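Local coordinates for putative pectin lyase (Geobacillus virus E2, PDB 7CHU), which serves as a trimeric tailspike of a thermophilic deep-sea bacteriophage and, with its pectate-lyase-like fold, probably binds or degrades polysaccharide on the host surface during cell invasion, at residues T119-T125 with A144-T150; D180-N184 with R205-N209; L225-G231 with C258-N264. All coordinates share one frame. Residue numbers count along the deposited sequence, not the author numbering.

Contact 1: T119-T125 with A144-T150; sequences TGTYKVT and ATCIKST
Six backbone hydrogen bonds join strands 120-124 and 145-149, which run parallel. Gly-120 N donates to Ala-144 O (2.9 Å), Cys-146 N to Gly-120 O (2.9 Å), Tyr-122 N to Cys-146 O (2.8 Å), Lys-148 N to Tyr-122 O (2.8 Å), Val-124 N to Lys-148 O (2.9 Å) and Thr-150 N to Val-124 O (2.9 Å). The register pairs Gly-120 with Thr-145 and Val-124 with Ser-149. The axes lie 4.5 Å apart and cross at -24°. Water 1 donates to Thr-125 O (2.7 Å) and Thr-150 O (3.1 Å) where the strands end. Gly-120 has phi/psi 160/174, which calls for glycine.

One face carries Tyr-122, Val-124, Thr-145, Ile-147 and Ser-149. There Val-124 CG2 meets Ile-147 CG2 at 3.4 Å and Tyr-122 CB meets Ile-147 CD1 at 3.7 Å, with Val-124 t and both Tyr-122 and Ile-147 m in chi1. Helix 91-99 packs on Tyr-122 and Val-124. On the other face Thr-121 CG2 touches Lys-148 CG at 3.3 Å. Lys-148 NZ forms a salt bridge with Asp-180, and Thr-121 packs on Gly-110 of the second subunit. Such parallel pairing of strands in successive coils is the signature of the right-handed parallel beta-helix of pectate-lyase-like proteins.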
loop_
_atom_site.group_PDB
_atom_site.type_symbol
_atom_site.label_atom_id
_atom_site.label_comp_id
_atom_site.label_asym_id
_atom_site.label_seq_id
_atom_site.Cartn_x
_atom_site.Cartn_y
_atom_site.Cartn_z
ATOM N N THR A 119 -9.108 27.257 11.019
ATOM C CA THR A 119 -7.718 27.639 11.249
ATOM C C THR A 119 -7.565 28.373 12.573
ATOM O O THR A 119 -8.344 29.280 12.883
ATOM C CB THR A 119 -7.237 28.522 10.105
ATOM O OG1 THR A 119 -7.212 27.740 8.904
ATOM C CG2 THR A 119 -5.831 29.058 10.396
ATOM N N GLY A 120 -6.614 27.937 13.384
ATOM C CA GLY A 120 -6.413 28.583 14.666
ATOM C C GLY A 120 -5.660 27.709 15.647
ATOM O O GLY A 120 -5.382 26.538 15.404
ATOM N N THR A 121 -5.348 28.325 16.785
ATOM C CA THR A 121 -4.677 27.693 17.909
ATOM C C THR A 121 -5.682 27.654 19.053
ATOM O O THR A 121 -6.140 28.707 19.498
ATOM C CB THR A 121 -3.442 28.513 18.291
ATOM O OG1 THR A 121 -2.527 28.534 17.191
ATOM C CG2 THR A 121 -2.751 27.940 19.507
ATOM N N TYR A 122 -6.032 26.455 19.513
ATOM C CA TYR A 122 -7.090 26.267 20.501
ATOM C C TYR A 122 -6.475 25.812 21.826
ATOM O O TYR A 122 -6.064 24.656 21.961
ATOM C CB TYR A 122 -8.116 25.257 19.995
ATOM C CG TYR A 122 -8.854 25.730 18.759
ATOM C CD1 TYR A 122 -8.284 25.595 17.499
ATOM C CD2 TYR A 122 -10.102 26.329 18.864
ATOM C CE1 TYR A 122 -8.942 26.032 16.373
ATOM C CE2 TYR A 122 -10.792 26.781 17.724
ATOM C CZ TYR A 122 -10.191 26.612 16.481
ATOM O OH TYR A 122 -10.815 27.034 15.340
ATOM N N LYS A 123 -6.401 26.725 22.793
ATOM C CA LYS A 123 -5.908 26.357 24.116
ATOM C C LYS A 123 -6.936 25.479 24.816
ATOM O O LYS A 123 -8.093 25.873 24.965
ATOM C CB LYS A 123 -5.623 27.599 24.952
ATOM C CG LYS A 123 -5.060 27.244 26.315
ATOM C CD LYS A 123 -4.350 28.423 26.940
ATOM C CE LYS A 123 -5.270 29.159 27.868
ATOM N NZ LYS A 123 -4.525 30.154 28.705
ATOM N N VAL A 124 -6.524 24.284 25.236
ATOM C CA VAL A 124 -7.407 23.332 25.905
ATOM C C VAL A 124 -6.779 22.971 27.243
ATOM O O VAL A 124 -5.610 22.571 27.292
ATOM C CB VAL A 124 -7.640 22.073 25.049
ATOM C CG1 VAL A 124 -8.279 20.970 25.905
ATOM C CG2 VAL A 124 -8.534 22.402 23.859
ATOM N N THR A 125 -7.559 23.110 28.326
ATOM C CA THR A 125 -7.033 23.002 29.682
ATOM C C THR A 125 -7.565 21.805 30.452
ATOM O O THR A 125 -7.103 21.557 31.570
ATOM C CB THR A 125 -7.342 24.275 30.492
ATOM O OG1 THR A 125 -8.762 24.442 30.602
ATOM C CG2 THR A 125 -6.743 25.503 29.808
ATOM N N ALA A 144 -2.610 23.772 10.536
ATOM C CA ALA A 144 -3.404 24.992 10.501
ATOM C C ALA A 144 -4.378 25.057 11.668
ATOM O O ALA A 144 -4.632 26.139 12.217
ATOM C CB ALA A 144 -4.175 25.071 9.178
ATOM N N THR A 145 -4.969 23.923 12.019
ATOM C CA THR A 145 -5.808 23.787 13.201
ATOM C C THR A 145 -4.974 23.044 14.238
ATOM O O THR A 145 -4.623 21.876 14.032
ATOM C CB THR A 145 -7.104 23.035 12.904
ATOM O OG1 THR A 145 -7.889 23.782 11.969
ATOM C CG2 THR A 145 -7.909 22.838 14.211
ATOM N N CYS A 146 -4.633 23.721 15.337
ATOM C CA CYS A 146 -3.759 23.131 16.348
ATOM C C CYS A 146 -4.366 23.281 17.742
ATOM O O CYS A 146 -4.613 24.401 18.204
ATOM C CB CYS A 146 -2.372 23.770 16.292
ATOM S SG CYS A 146 -1.175 23.016 17.472
ATOM N N ILE A 147 -4.592 22.157 18.413
ATOM C CA ILE A 147 -5.049 22.153 19.800
ATOM C C ILE A 147 -3.813 22.186 20.693
ATOM O O ILE A 147 -2.938 21.320 20.577
ATOM C CB ILE A 147 -5.914 20.917 20.084
ATOM C CG1 ILE A 147 -6.970 20.685 18.974
ATOM C CG2 ILE A 147 -6.549 21.009 21.455
ATOM C CD1 ILE A 147 -7.993 21.800 18.767
ATOM N N LYS A 148 -3.696 23.219 21.526
ATOM C CA LYS A 148 -2.563 23.402 22.423
ATOM C C LYS A 148 -2.977 23.026 23.843
ATOM O O LYS A 148 -3.746 23.747 24.484
ATOM C CB LYS A 148 -2.052 24.840 22.382
ATOM C CG LYS A 148 -1.543 25.263 21.001
ATOM C CD LYS A 148 -0.076 25.011 20.787
ATOM C CE LYS A 148 0.412 25.690 19.500
ATOM N NZ LYS A 148 1.838 25.345 19.206
ATOM N N SER A 149 -2.455 21.918 24.344
ATOM C CA SER A 149 -2.870 21.416 25.654
ATOM C C SER A 149 -2.065 22.054 26.770
ATOM O O SER A 149 -0.847 22.215 26.657
ATOM C CB SER A 149 -2.688 19.900 25.726
ATOM O OG SER A 149 -3.197 19.379 26.949
ATOM N N THR A 150 -2.737 22.361 27.880
ATOM C CA THR A 150 -2.055 22.639 29.139
ATOM C C THR A 150 -2.368 21.578 30.179
ATOM O O THR A 150 -2.117 21.793 31.369
ATOM C CB THR A 150 -2.441 24.010 29.701
ATOM O OG1 THR A 150 -3.796 23.957 30.166
ATOM C CG2 THR A 150 -2.299 25.110 28.636
HETATM O O HOH W 1 -4.823 22.399 32.761
#

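Contact 2: D180-N184 with R205-N209; sequences DGQNN and RYCAN
Arg-205 ends a parallel strand and bridges to Asp-180, with CA atoms 5.1 Å apart. Its O accepts from Gly-181 N at 2.9 Å. Its side chain leads away, and NE makes a hydrogen bond with Thr-228 OG1. Tyr-206 follows with phi/psi 64/33, so the chain turns in a left-handed conformation. Its O accepts from Asn-183 N at 2.6 Å. The Tyr-206 ring (chi1 m) meets Asn-183 ND2 at its edge, with CD1 3.8 Å from that nitrogen. Cys-207 SG packs 3.8 Å from Gly-181 CA. A CB on Gly-181 would clash with Tyr-206 O and Cys-207 CA. Ala-208 N donates to Asn-184 O at 2.9 Å, and Ala-208 CB lies 3.7 Å from Asn-183 O.

The facing segment is a type I' beta turn from Gly-181 to Asn-184. Gln-182 (55/32) and Asn-183 (65/15) occupy its two central positions. Asn-184 N donates to Gly-181 O at 2.8 Å. Asp-180 is t in chi1, and its OD1 accepts from Gln-182 N at 2.9 Å. This is an Asx turn. Asp-180 OD2 forms a salt bridge with Lys-148. The type I' turn stacks on a bend with one left-handed residue; both connect one sheet of the parallel beta-helix to the next.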
loop_
_atom_site.group_PDB
_atom_site.type_symbol
_atom_site.label_atom_id
_atom_site.label_comp_id
_atom_site.label_asym_id
_atom_site.label_seq_id
_atom_site.Cartn_x
_atom_site.Cartn_y
_atom_site.Cartn_z
ATOM N N ASP A 180 -1.121 19.292 20.149
ATOM C CA ASP A 180 0.222 19.630 20.624
ATOM C C ASP A 180 0.191 19.663 22.150
ATOM O O ASP A 180 -0.416 20.570 22.745
ATOM C CB ASP A 180 0.671 20.968 20.035
ATOM C CG ASP A 180 2.038 21.426 20.538
ATOM O OD1 ASP A 180 2.686 20.734 21.380
ATOM O OD2 ASP A 180 2.467 22.514 20.084
ATOM N N GLY A 181 0.851 18.670 22.777
ATOM C CA GLY A 181 0.852 18.538 24.230
ATOM C C GLY A 181 1.758 19.513 24.952
ATOM O O GLY A 181 1.700 19.601 26.185
ATOM N N GLN A 182 2.585 20.250 24.205
ATOM C CA GLN A 182 3.487 21.268 24.755
ATOM C C GLN A 182 4.392 20.683 25.839
ATOM O O GLN A 182 4.766 21.371 26.792
ATOM C CB GLN A 182 2.715 22.486 25.279
ATOM C CG GLN A 182 1.768 23.115 24.226
ATOM C CD GLN A 182 1.202 24.460 24.655
ATOM O OE1 GLN A 182 1.738 25.493 24.279
ATOM N NE2 GLN A 182 0.093 24.458 25.410
ATOM N N ASN A 183 4.747 19.402 25.692
ATOM C CA ASN A 183 5.600 18.684 26.641
ATOM C C ASN A 183 4.949 18.528 28.003
ATOM O O ASN A 183 5.622 18.172 28.976
ATOM C CB ASN A 183 6.968 19.354 26.779
ATOM C CG ASN A 183 7.752 19.310 25.484
ATOM O OD1 ASN A 183 8.232 20.329 24.996
ATOM N ND2 ASN A 183 7.842 18.130 24.901
ATOM N N ASN A 184 3.644 18.760 28.089
ATOM C CA ASN A 184 2.920 18.525 29.325
ATOM C C ASN A 184 2.571 17.048 29.493
ATOM O O ASN A 184 2.575 16.265 28.536
ATOM C CB ASN A 184 1.656 19.372 29.366
ATOM C CG ASN A 184 1.966 20.848 29.422
ATOM O OD1 ASN A 184 1.441 21.650 28.647
ATOM N ND2 ASN A 184 2.841 21.212 30.324
ATOM N N ARG A 205 1.723 15.430 18.874
ATOM C CA ARG A 205 3.119 15.771 19.072
ATOM C C ARG A 205 3.320 16.389 20.448
ATOM O O ARG A 205 2.454 17.103 20.951
ATOM C CB ARG A 205 3.616 16.736 17.983
ATOM C CG ARG A 205 3.444 16.211 16.547
ATOM C CD ARG A 205 3.923 17.233 15.503
ATOM N NE ARG A 205 5.381 17.300 15.490
ATOM C CZ ARG A 205 6.095 18.309 15.000
ATOM N NH1 ARG A 205 5.486 19.368 14.462
ATOM N NH2 ARG A 205 7.427 18.247 15.046
ATOM N N TYR A 206 4.483 16.107 21.044
ATOM C CA TYR A 206 4.939 16.756 22.276
ATOM C C TYR A 206 4.033 16.460 23.468
ATOM O O TYR A 206 3.869 17.302 24.359
ATOM C CB TYR A 206 5.092 18.267 22.088
ATOM C CG TYR A 206 6.053 18.632 20.990
ATOM C CD1 TYR A 206 7.424 18.515 21.177
ATOM C CD2 TYR A 206 5.589 19.093 19.763
ATOM C CE1 TYR A 206 8.316 18.849 20.172
ATOM C CE2 TYR A 206 6.477 19.415 18.740
ATOM C CZ TYR A 206 7.838 19.289 18.954
ATOM O OH TYR A 206 8.722 19.622 17.955
ATOM N N CYS A 207 3.449 15.261 23.500
ATOM C CA CYS A 207 2.676 14.812 24.658
ATOM C C CYS A 207 3.594 13.960 25.530
ATOM O O CYS A 207 4.164 12.980 25.051
ATOM C CB CYS A 207 1.460 14.001 24.219
ATOM S SG CYS A 207 0.299 14.911 23.222
ATOM N N ALA A 208 3.721 14.308 26.807
ATOM C CA ALA A 208 4.656 13.568 27.658
ATOM C C ALA A 208 4.052 12.289 28.241
ATOM O O ALA A 208 4.784 11.459 28.801
ATOM C CB ALA A 208 5.183 14.479 28.766
ATOM N N ASN A 209 2.748 12.097 28.113
ATOM C CA ASN A 209 2.134 10.798 28.348
ATOM C C ASN A 209 2.083 10.079 26.994
ATOM O O ASN A 209 2.829 10.435 26.080
ATOM C CB ASN A 209 0.773 10.990 29.021
ATOM C CG ASN A 209 0.407 9.856 29.960
ATOM O OD1 ASN A 209 0.116 8.746 29.520
ATOM N ND2 ASN A 209 0.374 10.146 31.260
#

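Contact 3: L225-G231 with C258-N264; sequences LYNTDNG and CHFEANN
Strands 226-228 and 259-261 run parallel, 9° apart in direction and 4.8 Å between axes. Tyr-226 pairs with His-259, Asn-227 with Phe-260 and Thr-228 with Glu-261. His-259 N donates to Leu-225 O (2.7 Å), Asn-227 N to His-259 O (2.8 Å) and Glu-261 N to Asn-227 O (3.0 Å).

Tyr-226 and His-259 are both t in chi1. The Tyr-226 edge points at the His-259 face, with centroids 4.7 Å apart and planes at 63°. His-259 NE2 also donates to Glu-261 OE1 (2.7 Å); Glu-261 is t in chi1 and chi2. On the other face Asn-227 CB lies 3.7 Å from Phe-260 CD1. Leu-225, just before the strand, reaches Phe-260 CE1 with CD2 at 4.0 Å. Phe-260 is m in chi1.

Asparagines hold the turn beyond the strands. Asn-227 (t) places OD1 to accept from Asn-263 ND2 (3.1 Å) and Asn-230 ND2 (2.9 Å). Asn-230 ND2 also bonds to Val-204 O. Asn-263 is m, and its OD1 accepts from Asn-230 N (2.7 Å). Asp-229 (59/34) and Ala-262 (52/44) are both left-handed, so the two turns follow the same path. Asn-264 N donates to Asn-230 O (2.8 Å). Water 3 bridges Asp-229 OD1 and Asn-264 ND2, 2.9 Å from each; Asn-264 OD1 bonds to Lys-292 NZ.

Strands 202-205 and 288-290 flank the pair, each parallel to its neighbour in the same sheet. Phe-260 meets the Phe-289 ring. Phe-260 and Asn-227 both pack on Val-240 of strand 240-243. Tyr-226 and His-259 reach Leu-196 and Asp-219 of the second subunit.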
loop_
_atom_site.group_PDB
_atom_site.type_symbol
_atom_site.label_atom_id
_atom_site.label_comp_id
_atom_site.label_asym_id
_atom_site.label_seq_id
_atom_site.Cartn_x
_atom_site.Cartn_y
_atom_site.Cartn_z
ATOM N N LEU A 225 -1.141 9.564 9.816
ATOM C CA LEU A 225 -0.845 10.069 11.156
ATOM C C LEU A 225 0.610 10.517 11.253
ATOM O O LEU A 225 1.522 9.830 10.776
ATOM C CB LEU A 225 -1.131 8.995 12.212
ATOM C CG LEU A 225 -0.548 9.201 13.622
ATOM C CD1 LEU A 225 -1.232 10.356 14.352
ATOM C CD2 LEU A 225 -0.625 7.940 14.473
ATOM N N TYR A 226 0.821 11.675 11.875
ATOM C CA TYR A 226 2.146 12.217 12.179
ATOM C C TYR A 226 2.297 12.219 13.703
ATOM O O TYR A 226 1.531 12.886 14.405
ATOM C CB TYR A 226 2.269 13.620 11.602
ATOM C CG TYR A 226 3.595 14.317 11.728
ATOM C CD1 TYR A 226 4.791 13.645 11.505
ATOM C CD2 TYR A 226 3.645 15.677 12.023
ATOM C CE1 TYR A 226 6.022 14.308 11.583
ATOM C CE2 TYR A 226 4.856 16.346 12.106
ATOM C CZ TYR A 226 6.047 15.659 11.884
ATOM O OH TYR A 226 7.256 16.329 11.973
ATOM N N ASN A 227 3.284 11.487 14.216
ATOM C CA ASN A 227 3.380 11.182 15.648
ATOM C C ASN A 227 4.837 11.374 16.061
ATOM O O ASN A 227 5.686 10.551 15.702
ATOM C CB ASN A 227 2.881 9.755 15.902
ATOM C CG ASN A 227 2.825 9.391 17.383
ATOM O OD1 ASN A 227 3.848 9.375 18.058
ATOM N ND2 ASN A 227 1.630 9.065 17.880
ATOM N N THR A 228 5.153 12.483 16.743
ATOM C CA THR A 228 6.536 12.764 17.133
ATOM C C THR A 228 6.609 13.303 18.559
ATOM O O THR A 228 5.650 13.883 19.069
ATOM C CB THR A 228 7.237 13.793 16.211
ATOM O OG1 THR A 228 6.943 15.128 16.651
ATOM C CG2 THR A 228 6.775 13.644 14.774
ATOM N N ASP A 229 7.781 13.103 19.196
ATOM C CA ASP A 229 8.129 13.729 20.479
ATOM C C ASP A 229 7.143 13.365 21.590
ATOM O O ASP A 229 6.864 14.171 22.476
ATOM C CB ASP A 229 8.227 15.257 20.344
ATOM C CG ASP A 229 9.338 15.687 19.398
ATOM O OD1 ASP A 229 10.488 15.780 19.860
ATOM O OD2 ASP A 229 9.064 15.908 18.194
ATOM N N ASN A 230 6.604 12.152 21.556
ATOM C CA ASN A 230 5.607 11.713 22.520
ATOM C C ASN A 230 6.210 10.714 23.499
ATOM O O ASN A 230 7.222 10.087 23.219
ATOM C CB ASN A 230 4.419 11.067 21.811
ATOM C CG ASN A 230 3.631 12.066 20.972
ATOM O OD1 ASN A 230 3.324 13.174 21.427
ATOM N ND2 ASN A 230 3.298 11.673 19.742
ATOM N N GLY A 231 5.550 10.543 24.640
ATOM C CA GLY A 231 5.925 9.490 25.564
ATOM C C GLY A 231 7.014 9.907 26.528
ATOM O O GLY A 231 7.423 11.067 26.613
ATOM N N CYS A 258 1.873 6.191 7.782
ATOM C CA CYS A 258 2.001 6.959 9.009
ATOM C C CYS A 258 3.468 7.312 9.237
ATOM O O CYS A 258 4.368 6.677 8.690
ATOM C CB CYS A 258 1.426 6.164 10.173
ATOM S SG CYS A 258 -0.396 6.074 10.043
ATOM N N HIS A 259 3.707 8.316 10.083
ATOM C CA HIS A 259 5.044 8.898 10.257
ATOM C C HIS A 259 5.328 8.989 11.758
ATOM O O HIS A 259 4.744 9.838 12.436
ATOM C CB HIS A 259 5.096 10.269 9.579
ATOM C CG HIS A 259 6.406 10.994 9.681
ATOM N ND1 HIS A 259 6.723 12.046 8.846
ATOM C CD2 HIS A 259 7.453 10.872 10.534
ATOM C CE1 HIS A 259 7.920 12.516 9.155
ATOM N NE2 HIS A 259 8.388 11.818 10.173
ATOM N N PHE A 260 6.215 8.123 12.272
ATOM C CA PHE A 260 6.591 8.100 13.689
ATOM C C PHE A 260 8.041 8.548 13.797
ATOM O O PHE A 260 8.915 7.941 13.176
ATOM C CB PHE A 260 6.432 6.703 14.298
ATOM C CG PHE A 260 5.058 6.104 14.130
ATOM C CD1 PHE A 260 4.062 6.375 15.046
ATOM C CD2 PHE A 260 4.769 5.261 13.059
ATOM C CE1 PHE A 260 2.774 5.829 14.891
ATOM C CE2 PHE A 260 3.502 4.707 12.888
ATOM C CZ PHE A 260 2.493 4.990 13.813
ATOM N N GLU A 261 8.302 9.622 14.537
ATOM C CA GLU A 261 9.667 10.141 14.537
ATOM C C GLU A 261 10.030 10.710 15.898
ATOM O O GLU A 261 9.232 11.417 16.502
ATOM C CB GLU A 261 9.852 11.228 13.467
ATOM C CG GLU A 261 11.281 11.785 13.458
ATOM C CD GLU A 261 11.645 12.490 12.164
ATOM O OE1 GLU A 261 10.790 12.597 11.261
ATOM O OE2 GLU A 261 12.797 12.938 12.057
ATOM N N ALA A 262 11.253 10.417 16.358
ATOM C CA ALA A 262 11.826 11.048 17.552
ATOM C C ALA A 262 10.888 10.955 18.758
ATOM O O ALA A 262 10.686 11.920 19.494
ATOM C CB ALA A 262 12.210 12.510 17.269
ATOM N N ASN A 263 10.300 9.793 18.973
ATOM C CA ASN A 263 9.488 9.648 20.167
ATOM C C ASN A 263 10.386 9.345 21.355
ATOM O O ASN A 263 11.524 8.899 21.195
ATOM C CB ASN A 263 8.434 8.571 19.955
ATOM C CG ASN A 263 7.185 9.132 19.256
ATOM O OD1 ASN A 263 6.635 10.163 19.669
ATOM N ND2 ASN A 263 6.772 8.484 18.179
ATOM N N ASN A 264 9.895 9.664 22.551
ATOM C CA ASN A 264 10.689 9.448 23.747
ATOM C C ASN A 264 10.411 8.102 24.404
ATOM O O ASN A 264 11.215 7.644 25.221
ATOM C CB ASN A 264 10.481 10.620 24.712
ATOM C CG ASN A 264 11.027 11.897 24.135
ATOM O OD1 ASN A 264 12.203 11.964 23.818
ATOM N ND2 ASN A 264 10.173 12.888 23.912
HETATM O O HOH W 2 7.582 13.386 24.946
HETATM O O HOH W 3 11.264 15.285 22.639
#

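The three contacts follow one another along the chain without overlap. All lie in its pectate-lyase-like part. The centres of contacts 1 and 2 lie about 12 Å apart. Those of contacts 2 and 3 lie about 11 Å apart. Those of contacts 1 and 3 lie about 18 Å apart. Contacts 1 and 3 reach the same sheet, and contact 2 lies on the turns between them. Ile-147 O lies 2.8 Å from Asp-180 N, and Cys-207 O lies 2.8 Å from Gly-231 N, each probably a hydrogen bond. Together the contacts span successive coils of one beta-helix. Contacts 1 and 3 both touch the second subunit, so this sheet takes part in trimer assembly.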